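Local coordinates for protein thymidylate synthase (Enterobacteria phage T4, PDB 1TIS) that catalyses the reductive methylation of dUMP to dTMP with 5,10-methylenetetrahydrofolate as carbon donor, working as a homodimer in phage dTTP synthesis, at residues 59-62 / 63-66; 68-71 / 72-75; 109-112 / 113-117. All coordinates share one frame; numbering follows the deposited sequence.

Interaction 1: residues 59-62 / 63-66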
loop_
_atom_site.group_PDB
_atom_site.type_symbol
_atom_site.label_atom_id
_atom_site.label_comp_id
_atom_site.label_asym_id
_atom_site.label_seq_id
_atom_site.Cartn_x
_atom_site.Cartn_y
_atom_site.Cartn_z
ATOM N N LEU A 59 13.564 -15.320 0.321
ATOM C CA LEU A 59 13.655 -14.185 1.219
ATOM C C LEU A 59 15.100 -13.833 1.488
ATOM O O LEU A 59 15.424 -12.645 1.409
ATOM C CB LEU A 59 12.972 -14.474 2.548
ATOM C CG LEU A 59 13.264 -13.587 3.789
ATOM C CD1 LEU A 59 12.566 -12.235 3.677
ATOM C CD2 LEU A 59 12.842 -14.353 5.028
ATOM N N ILE A 60 16.002 -14.766 1.766
ATOM C CA ILE A 60 17.367 -14.361 2.081
ATOM C C ILE A 60 18.062 -13.699 0.895
ATOM O O ILE A 60 18.763 -12.696 1.028
ATOM C CB ILE A 60 18.113 -15.608 2.556
ATOM C CG1 ILE A 60 17.465 -16.111 3.881
ATOM C CG2 ILE A 60 19.619 -15.272 2.667
ATOM C CD1 ILE A 60 17.529 -17.627 4.184
ATOM N N TRP A 61 17.812 -14.263 -0.285
ATOM C CA TRP A 61 18.364 -13.810 -1.557
ATOM C C TRP A 61 17.890 -12.382 -1.808
ATOM O O TRP A 61 18.690 -11.473 -2.062
ATOM C CB TRP A 61 17.892 -14.844 -2.593
ATOM C CG TRP A 61 18.134 -14.530 -4.042
ATOM C CD1 TRP A 61 19.403 -14.444 -4.531
ATOM C CD2 TRP A 61 17.176 -14.254 -4.979
ATOM N NE1 TRP A 61 19.257 -14.101 -5.785
ATOM C CE2 TRP A 61 17.952 -13.983 -6.087
ATOM C CE3 TRP A 61 15.808 -14.181 -5.073
ATOM C CZ2 TRP A 61 17.368 -13.640 -7.294
ATOM C CZ3 TRP A 61 15.227 -13.837 -6.280
ATOM C CH2 TRP A 61 15.994 -13.568 -7.384
ATOM N N PHE A 62 16.589 -12.178 -1.653
ATOM C CA PHE A 62 15.929 -10.881 -1.699
ATOM C C PHE A 62 16.712 -9.893 -0.844
ATOM O O PHE A 62 17.181 -8.870 -1.349
ATOM C CB PHE A 62 14.504 -11.064 -1.171
ATOM C CG PHE A 62 13.441 -11.507 -2.174
ATOM C CD1 PHE A 62 13.775 -12.004 -3.414
ATOM C CD2 PHE A 62 12.119 -11.286 -1.873
ATOM C CE1 PHE A 62 12.796 -12.261 -4.338
ATOM C CE2 PHE A 62 11.144 -11.543 -2.802
ATOM C CZ PHE A 62 11.484 -12.027 -4.036
ATOM N N LEU A 63 16.972 -10.279 0.418
ATOM C CA LEU A 63 17.744 -9.484 1.352
ATOM C C LEU A 63 19.196 -9.373 0.894
ATOM O O LEU A 63 19.863 -8.450 1.353
ATOM C CB LEU A 63 17.627 -10.133 2.749
ATOM C CG LEU A 63 16.446 -9.909 3.723
ATOM C CD1 LEU A 63 16.671 -10.664 5.019
ATOM C CD2 LEU A 63 16.402 -8.485 4.222
ATOM N N SER A 64 19.779 -10.224 0.028
ATOM C CA SER A 64 21.159 -10.008 -0.399
ATOM C C SER A 64 21.342 -8.953 -1.512
ATOM O O SER A 64 22.479 -8.572 -1.846
ATOM C CB SER A 64 21.795 -11.334 -0.857
ATOM O OG SER A 64 21.473 -11.789 -2.171
ATOM N N GLY A 65 20.275 -8.399 -2.108
ATOM C CA GLY A 65 20.428 -7.444 -3.205
ATOM C C GLY A 65 20.686 -8.162 -4.518
ATOM O O GLY A 65 20.997 -7.531 -5.531
ATOM N N SER A 66 20.552 -9.494 -4.550
ATOM C CA SER A 66 20.829 -10.194 -5.769
ATOM C C SER A 66 19.607 -10.162 -6.650
ATOM O O SER A 66 18.496 -9.704 -6.347
ATOM C CB SER A 66 21.217 -11.607 -5.483
ATOM O OG SER A 66 21.735 -12.198 -6.670
#

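Interaction 2: residues 68-71 / 72-75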
loop_
_atom_site.group_PDB
_atom_site.type_symbol
_atom_site.label_atom_id
_atom_site.label_comp_id
_atom_site.label_asym_id
_atom_site.label_seq_id
_atom_site.Cartn_x
_atom_site.Cartn_y
_atom_site.Cartn_z
ATOM N N ASN A 68 20.489 -12.380 -9.558
ATOM C CA ASN A 68 20.930 -13.419 -10.441
ATOM C C ASN A 68 20.428 -14.645 -9.762
ATOM O O ASN A 68 20.765 -14.863 -8.594
ATOM C CB ASN A 68 22.409 -13.489 -10.528
ATOM C CG ASN A 68 22.812 -14.653 -11.407
ATOM O OD1 ASN A 68 22.288 -15.767 -11.389
ATOM N ND2 ASN A 68 23.781 -14.420 -12.260
ATOM N N VAL A 69 19.751 -15.439 -10.595
ATOM C CA VAL A 69 19.084 -16.686 -10.242
ATOM C C VAL A 69 20.052 -17.693 -9.665
ATOM O O VAL A 69 19.686 -18.300 -8.648
ATOM C CB VAL A 69 18.429 -17.397 -11.433
ATOM C CG1 VAL A 69 17.551 -18.522 -10.893
ATOM C CG2 VAL A 69 17.575 -16.476 -12.239
ATOM N N ASN A 70 21.245 -17.914 -10.250
ATOM C CA ASN A 70 22.194 -18.886 -9.706
ATOM C C ASN A 70 22.543 -18.595 -8.247
ATOM O O ASN A 70 22.796 -19.500 -7.452
ATOM C CB ASN A 70 23.531 -18.917 -10.409
ATOM C CG ASN A 70 23.529 -19.121 -11.913
ATOM O OD1 ASN A 70 23.212 -18.190 -12.667
ATOM N ND2 ASN A 70 23.900 -20.313 -12.392
ATOM N N ASP A 71 22.517 -17.336 -7.819
ATOM C CA ASP A 71 22.807 -17.027 -6.440
ATOM C C ASP A 71 21.782 -17.659 -5.527
ATOM O O ASP A 71 22.133 -18.201 -4.475
ATOM C CB ASP A 71 22.796 -15.536 -6.199
ATOM C CG ASP A 71 23.944 -14.805 -6.858
ATOM O OD1 ASP A 71 25.100 -15.118 -6.564
ATOM O OD2 ASP A 71 23.659 -13.914 -7.649
ATOM N N LEU A 72 20.524 -17.616 -5.970
ATOM C CA LEU A 72 19.418 -18.180 -5.224
ATOM C C LEU A 72 19.716 -19.683 -5.189
ATOM O O LEU A 72 19.700 -20.266 -4.090
ATOM C CB LEU A 72 18.123 -17.773 -5.969
ATOM C CG LEU A 72 16.773 -18.473 -5.804
ATOM C CD1 LEU A 72 16.338 -18.559 -4.350
ATOM C CD2 LEU A 72 15.730 -17.666 -6.535
ATOM N N ARG A 73 20.120 -20.306 -6.314
ATOM C CA ARG A 73 20.484 -21.723 -6.324
ATOM C C ARG A 73 21.513 -22.032 -5.247
ATOM O O ARG A 73 21.356 -23.007 -4.494
ATOM C CB ARG A 73 21.121 -22.180 -7.612
ATOM C CG ARG A 73 20.181 -22.384 -8.754
ATOM C CD ARG A 73 20.916 -23.132 -9.847
ATOM N NE ARG A 73 20.021 -23.241 -10.977
ATOM C CZ ARG A 73 20.099 -22.427 -12.034
ATOM N NH1 ARG A 73 21.055 -21.496 -12.165
ATOM N NH2 ARG A 73 19.201 -22.584 -13.005
ATOM N N LEU A 74 22.540 -21.183 -5.121
ATOM C CA LEU A 74 23.551 -21.353 -4.102
ATOM C C LEU A 74 22.916 -21.366 -2.697
ATOM O O LEU A 74 23.231 -22.259 -1.908
ATOM C CB LEU A 74 24.559 -20.220 -4.330
ATOM C CG LEU A 74 25.821 -19.883 -3.528
ATOM C CD1 LEU A 74 25.362 -19.123 -2.315
ATOM C CD2 LEU A 74 26.664 -21.112 -3.207
ATOM N N ILE A 75 21.965 -20.492 -2.361
ATOM C CA ILE A 75 21.445 -20.409 -1.006
ATOM C C ILE A 75 20.589 -21.639 -0.698
ATOM O O ILE A 75 20.667 -22.270 0.380
ATOM C CB ILE A 75 20.632 -19.066 -0.866
ATOM C CG1 ILE A 75 21.558 -17.882 -1.108
ATOM C CG2 ILE A 75 20.061 -18.898 0.550
ATOM C CD1 ILE A 75 20.944 -16.476 -1.101
#

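Interaction 3: residues 109-112 / 113-117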
loop_
_atom_site.group_PDB
_atom_site.type_symbol
_atom_site.label_atom_id
_atom_site.label_comp_id
_atom_site.label_asym_id
_atom_site.label_seq_id
_atom_site.Cartn_x
_atom_site.Cartn_y
_atom_site.Cartn_z
ATOM N N TYR A 109 12.960 -7.139 -7.052
ATOM C CA TYR A 109 12.855 -6.907 -5.590
ATOM C C TYR A 109 14.189 -6.727 -4.865
ATOM O O TYR A 109 14.448 -5.613 -4.435
ATOM C CB TYR A 109 12.189 -8.059 -4.770
ATOM C CG TYR A 109 10.817 -8.604 -5.107
ATOM C CD1 TYR A 109 10.727 -9.471 -6.148
ATOM C CD2 TYR A 109 9.687 -8.265 -4.407
ATOM C CE1 TYR A 109 9.517 -10.014 -6.517
ATOM C CE2 TYR A 109 8.470 -8.807 -4.768
ATOM C CZ TYR A 109 8.386 -9.685 -5.830
ATOM O OH TYR A 109 7.195 -10.259 -6.249
ATOM N N GLY A 110 15.063 -7.742 -4.774
ATOM C CA GLY A 110 16.299 -7.623 -4.034
ATOM C C GLY A 110 17.049 -6.328 -4.296
ATOM O O GLY A 110 17.335 -5.582 -3.348
ATOM N N LYS A 111 17.313 -6.039 -5.577
ATOM C CA LYS A 111 17.930 -4.776 -5.921
ATOM C C LYS A 111 17.055 -3.616 -5.417
ATOM O O LYS A 111 17.589 -2.834 -4.630
ATOM C CB LYS A 111 18.157 -4.743 -7.434
ATOM C CG LYS A 111 17.939 -3.475 -8.229
ATOM C CD LYS A 111 18.841 -2.302 -8.050
ATOM C CE LYS A 111 17.907 -1.123 -8.309
ATOM N NZ LYS A 111 18.614 0.141 -8.428
ATOM N N GLN A 112 15.741 -3.447 -5.655
ATOM C CA GLN A 112 15.008 -2.313 -5.078
ATOM C C GLN A 112 15.022 -2.351 -3.560
ATOM O O GLN A 112 14.670 -1.343 -2.952
ATOM C CB GLN A 112 13.564 -2.269 -5.443
ATOM C CG GLN A 112 13.398 -2.451 -6.921
ATOM C CD GLN A 112 13.880 -1.280 -7.725
ATOM O OE1 GLN A 112 14.035 -0.172 -7.224
ATOM N NE2 GLN A 112 14.111 -1.485 -9.006
ATOM N N TRP A 113 15.422 -3.418 -2.861
ATOM C CA TRP A 113 15.446 -3.355 -1.403
ATOM C C TRP A 113 16.752 -2.736 -1.003
ATOM O O TRP A 113 16.824 -1.791 -0.222
ATOM C CB TRP A 113 15.309 -4.751 -0.791
ATOM C CG TRP A 113 13.876 -5.275 -0.929
ATOM C CD1 TRP A 113 12.897 -4.622 -1.647
ATOM C CD2 TRP A 113 13.401 -6.428 -0.381
ATOM N NE1 TRP A 113 11.837 -5.353 -1.552
ATOM C CE2 TRP A 113 12.097 -6.422 -0.808
ATOM C CE3 TRP A 113 13.882 -7.440 0.408
ATOM C CZ2 TRP A 113 11.248 -7.428 -0.451
ATOM C CZ3 TRP A 113 13.032 -8.451 0.775
ATOM C CH2 TRP A 113 11.727 -8.443 0.349
ATOM N N ARG A 114 17.785 -3.185 -1.694
ATOM C CA ARG A 114 19.132 -2.830 -1.351
ATOM C C ARG A 114 19.627 -1.633 -2.106
ATOM O O ARG A 114 20.580 -1.008 -1.692
ATOM C CB ARG A 114 19.959 -4.054 -1.615
ATOM C CG ARG A 114 19.366 -5.309 -0.922
ATOM C CD ARG A 114 19.492 -5.336 0.595
ATOM N NE ARG A 114 20.893 -5.278 0.891
ATOM C CZ ARG A 114 21.376 -4.519 1.853
ATOM N NH1 ARG A 114 20.598 -3.973 2.761
ATOM N NH2 ARG A 114 22.682 -4.370 1.967
ATOM N N ASP A 115 18.976 -1.210 -3.168
ATOM C CA ASP A 115 19.483 -0.178 -4.023
ATOM C C ASP A 115 18.386 0.634 -4.706
ATOM O O ASP A 115 18.493 0.875 -5.907
ATOM C CB ASP A 115 20.394 -0.906 -5.004
ATOM C CG ASP A 115 21.172 -0.045 -5.994
ATOM O OD1 ASP A 115 21.481 1.106 -5.669
ATOM O OD2 ASP A 115 21.476 -0.524 -7.092
ATOM N N PHE A 116 17.348 1.185 -4.081
ATOM C CA PHE A 116 16.432 1.981 -4.866
ATOM C C PHE A 116 16.942 3.414 -5.036
ATOM O O PHE A 116 16.761 4.358 -4.248
ATOM C CB PHE A 116 15.102 1.949 -4.212
ATOM C CG PHE A 116 13.914 2.529 -4.977
ATOM C CD1 PHE A 116 13.924 3.781 -5.557
ATOM C CD2 PHE A 116 12.736 1.823 -4.952
ATOM C CE1 PHE A 116 12.783 4.330 -6.079
ATOM C CE2 PHE A 116 11.591 2.382 -5.479
ATOM C CZ PHE A 116 11.609 3.634 -6.038
ATOM N N GLY A 117 17.633 3.562 -6.156
ATOM C CA GLY A 117 18.168 4.852 -6.514
ATOM C C GLY A 117 19.413 5.169 -5.697
ATOM O O GLY A 117 19.875 6.312 -5.680
#

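Interaction 1: residues 59-62 / 63-66
Trp61 O and the two polar groups of Ser64 hold the last turn of helix 53-64 together. Among the hydrogen bonds, Ser64 OG reaches back to Trp61 O at 2.8 Å, lying in the carbonyl plane on a lone pair. Ser64 N binds the same oxygen from well above that plane, so the two donors divide it between them. The hydroxyl can do this because OG stands between the backbone N and the carbonyl carbon (chi1 80°), folded back over the helix; serine is short enough for the bend. Upstream, Leu63 N gives Leu59 O a regular helical bond of 3.0 Å. Beyond it the helix closes in a Schellman motif: Gly65 donates its N to Phe62 O at 3.2 Å, and its positive phi suits glycine because a CB there would crowd the preceding carbonyl O.

A van der Waals contact joins Trp61 and Ser66. Beyond the turn the chain brings Ser66 CB obliquely to the indole, 3.2 Å from Trp61 NE1. The polar ends are hydrogen-bonded further along the chain, Ser66 OG to Asp71 and Trp61 NE1 to Asn68 O.

Around this helix end several apolar residues spread over the neighbouring helices. Leu59 packs on helix 184-202, Leu63 on helix 254-262 and Trp61 on helix 69-77, while the Phe62 ring stacks on Tyr109 and meets Trp113 edge-to-face, both on helix 109-114.

Interaction 2: residues 68-71 / 72-75
Asn70 O accepts Leu74 N at 2.9 Å, and the neighbouring bond runs from Arg73 N to Val69 O, 3.1 Å. Asp71 O accepts Ile75 N, which gives three successive i to i+4 bonds across the first turns of helix 69-77.

One turn apart on the surface, the side chains of Asn70 and Arg73 meet. The arginine chain is extended from CG to NE and brings NH1 to 3.1 Å from Asn70 ND2, with the amide at the edge of the guanidinium and the two planes 68° apart. Both nitrogens are donors, so this is contact without a bond; ND2 is satisfied by Leu80 O, and Arg73 NH2 makes a long, weak ion pair with Asp88. A long, flexible arginine suits this partly exposed place.

Leu72 is the buried residue of the second turn: its CB sits 3.1 Å from Val69 O, and its apolar side chain packs against Ala57 and Trp61 of helix 53-64. Ile75 CG1, anti to its own carbonyl carbon (chi1 -61°), comes within 3.4 Å of Asp71 O, and the isoleucine also packs on Trp61.

The start of the helix is a classic N-cap: Asn68 OD1 accepts Asn70 N at 2.6 Å, occupying an amide that has no earlier helical carbonyl to bind. Asparagine, with a short side chain and an amide oxygen, is well fitted to this capping role.

Interaction 3: residues 109-112 / 113-117
Lys111 curls forward, toward the C-terminal end of helix 109-114, to meet Asp115 one turn later. Its CB leaves the backbone heading away from the residues that follow, but bends at chi2 and chi3 swing the chain round. CD then comes alongside the carboxylate, 3.3 Å from Asp115 OD2, and CE lies 3.2 Å from Asp115 O. At the tip, NZ donates to Asp115 O at 2.6 Å and also forms a salt bridge with Asp115 OD2, whose hydrogen bond is weak. Lysine suits the place because its long chain spans the turn and its ammonium can serve two acceptors.

Along the backbone, Asp115 N bonds Lys111 O just where the chain leaves helical angles. Gly110 O accepts both Trp113 N and Arg114 N, the latter at 2.9 Å.

Two separate buried contacts accompany this turn. Trp113 lays one broad indole face over Tyr109 O, 3.3 Å from Trp113 CD1, with Tyr109 CB toward the rim; a large flat ring can cover carbonyl and CB together. Elsewhere, Gln112 OE1 comes to 3.3 Å from Phe116 CD2, amide and ring planes 84° apart. Glutamine fits because its amide both accepts and donates: OE1 accepts from Asn144, and NE2 donates to Glu147 and Pro107 O. Phe116 packs on Pro145 of the second subunit.

Chemically, then, the helix end is held through a charged side chain as well as by its amides. Although Lys111 NZ also makes a long, weak ion pair with Glu147 OE2, the nearby ammonium would be expected to favour the ionised form of Asp115.

Overall arrangement
Interaction 1 stands between the other two, its centre about 10 Å from each. Toward interaction 2, Trp61 CD1 lies 3.7 Å from Leu72 N, so the indole fills the angle between the end of helix 53-64 and the start of helix 69-77. Toward interaction 3, Leu63 O is 3.2 Å from Arg114 CD, and Gly65 CA packs on Arg114 CG. Interactions 2 and 3 do not touch; their nearest atoms are about 8 Å apart. The Tyr109 side chain is about 5 Å from that of Cys156, the nucleophile by similarity, and its OH bonds Cys156 N; Phe62 therefore backs a residue beside the probable active site, whereas 68-75 lies away from it.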